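Local coordinates for protein E (Haemophilus influenzae, PDB 3ZH5), which acts as a multifunctional surface adhesin that binds host epithelial cells, vitronectin, laminin and plasminogen, aiding serum resistance and immune evasion, at residues R97-P100 and K101-K105. Sequence-based numbering, arbitrary orientation.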
loop_
_atom_site.group_PDB
_atom_site.type_symbol
_atom_site.label_atom_id
_atom_site.label_comp_id
_atom_site.label_asym_id
_atom_site.label_seq_id
_atom_site.Cartn_x
_atom_site.Cartn_y
_atom_site.Cartn_z
ATOM N N ARG A 97 11.601 -11.542 -0.820
ATOM C CA ARG A 97 11.359 -10.250 -1.435
ATOM C C ARG A 97 12.052 -10.088 -2.788
ATOM O O ARG A 97 13.139 -10.619 -3.009
ATOM C CB ARG A 97 11.885 -9.169 -0.488
ATOM C CG ARG A 97 11.626 -7.750 -0.980
ATOM C CD ARG A 97 12.304 -6.723 -0.117
ATOM N NE ARG A 97 13.746 -6.730 -0.322
ATOM C CZ ARG A 97 14.352 -6.212 -1.384
ATOM N NH1 ARG A 97 13.630 -5.641 -2.338
ATOM N NH2 ARG A 97 15.685 -6.263 -1.490
ATOM N N ALA A 98 11.446 -9.319 -3.681
ATOM C CA ALA A 98 12.127 -8.936 -4.900
ATOM C C ALA A 98 11.715 -7.529 -5.230
ATOM O O ALA A 98 10.752 -7.014 -4.683
ATOM C CB ALA A 98 11.794 -9.867 -6.033
ATOM N N ALA A 99 12.462 -6.890 -6.117
ATOM C CA ALA A 99 12.177 -5.510 -6.446
ATOM C C ALA A 99 12.767 -5.170 -7.796
ATOM O O ALA A 99 13.765 -5.755 -8.201
ATOM C CB ALA A 99 12.755 -4.589 -5.373
ATOM N N PRO A 100 12.156 -4.203 -8.490
ATOM C CA PRO A 100 12.718 -3.662 -9.739
ATOM C C PRO A 100 14.022 -2.905 -9.511
ATOM O O PRO A 100 14.205 -2.326 -8.436
ATOM C CB PRO A 100 11.646 -2.678 -10.220
ATOM C CG PRO A 100 10.604 -2.585 -9.116
ATOM C CD PRO A 100 11.054 -3.390 -7.954
ATOM N N LYS A 101 14.901 -2.893 -10.515
ATOM C CA LYS A 101 16.142 -2.111 -10.454
ATOM C C LYS A 101 15.822 -0.631 -10.284
ATOM O O LYS A 101 16.243 0.000 -9.313
ATOM C CB LYS A 101 16.982 -2.325 -11.718
ATOM C CG LYS A 101 17.644 -3.699 -11.802
ATOM C CD LYS A 101 17.928 -4.142 -13.248
ATOM C CE LYS A 101 16.643 -4.568 -13.968
ATOM N NZ LYS A 101 16.899 -5.299 -15.246
ATOM N N LYS A 102 15.059 -0.075 -11.220
ATOM C CA LYS A 102 14.625 1.313 -11.095
ATOM C C LYS A 102 13.242 1.380 -10.454
ATOM O O LYS A 102 12.308 0.695 -10.860
ATOM C CB LYS A 102 14.631 2.021 -12.458
ATOM C CG LYS A 102 14.662 3.550 -12.353
ATOM C CD LYS A 102 15.555 4.155 -13.420
ATOM C CE LYS A 102 15.470 5.673 -13.453
ATOM N NZ LYS A 102 16.339 6.233 -14.549
ATOM N N GLN A 103 13.135 2.193 -9.416
ATOM C CA GLN A 103 11.864 2.429 -8.778
ATOM C C GLN A 103 11.236 3.617 -9.475
ATOM O O GLN A 103 11.863 4.676 -9.631
ATOM C CB GLN A 103 12.069 2.709 -7.286
ATOM C CG GLN A 103 12.539 1.496 -6.487
ATOM C CD GLN A 103 11.418 0.529 -6.195
ATOM O OE1 GLN A 103 10.260 0.881 -6.333
ATOM N NE2 GLN A 103 11.759 -0.698 -5.801
ATOM N N LYS A 104 10.001 3.436 -9.911
ATOM C CA LYS A 104 9.269 4.499 -10.573
ATOM C C LYS A 104 8.493 5.244 -9.543
ATOM O O LYS A 104 7.735 4.646 -8.789
ATOM C CB LYS A 104 8.337 3.927 -11.637
ATOM C CG LYS A 104 8.997 3.801 -13.001
ATOM C CD LYS A 104 9.376 5.196 -13.537
ATOM C CE LYS A 104 10.852 5.291 -13.918
ATOM N NZ LYS A 104 11.149 4.633 -15.234
ATOM N N LYS A 105 8.713 6.547 -9.469
ATOM C CA LYS A 105 8.159 7.359 -8.406
ATOM C C LYS A 105 7.222 8.369 -9.066
ATOM O O LYS A 105 7.388 8.753 -10.232
ATOM C CB LYS A 105 9.274 8.093 -7.542
ATOM C CG LYS A 105 10.282 7.178 -6.870
ATOM C CD LYS A 105 11.617 7.973 -6.474
ATOM C CE LYS A 105 12.760 7.041 -6.046
ATOM N NZ LYS A 105 12.216 6.015 -5.021
#
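With CG anti to the carbonyl carbon (chi1 -69°) and the chain bent at chi2 (-78°), the carboxamide of Gln103 comes back over Pro100 and Ala99. The amide nitrogen does the touching. Gln103 NE2 lies 3.5 Å from Pro100 CD, the ring carbon next to the proline nitrogen. Ala99 CB is 4.0 Å from Gln103 NE2. The glutamine side chain crosses the proline ring at about a right angle, and the contact is van der Waals. Although Gln103 NE2 also comes within 3.9 Å of Pro100 O, the two are not hydrogen-bonded; the nitrogen has its bond elsewhere.

From Pro100 to Gln103 the backbone reverses through a type VIII beta turn. Lys101 and Lys102 take the central positions, the outer CA atoms of Pro100 and Gln103 end 6.2 Å apart, and, as usual for this type, no backbone bond closes the turn. On its inner side Pro100 CB rests 3.5 Å from Lys102 O. The turn lies in the surface loop joining strand 97-98 to strand 106-109, both antiparallel partners of strand 79-88, so the chain leaves that edge of the sheet and comes back to it.

Gln103 also ties the loop to the sheet, because its OE1 accepts a hydrogen bond from the backbone N of Thr85, which fixes how the amide is rotated while NE2 faces the proline. Lys101 and Lys102 start outward from the turn and are exposed. Ala99 CB, beyond its glutamine contact, lies in plane at the edge of the guanidinium of Arg97, and Arg97 NH1 makes a salt bridge with Asp86 OD1.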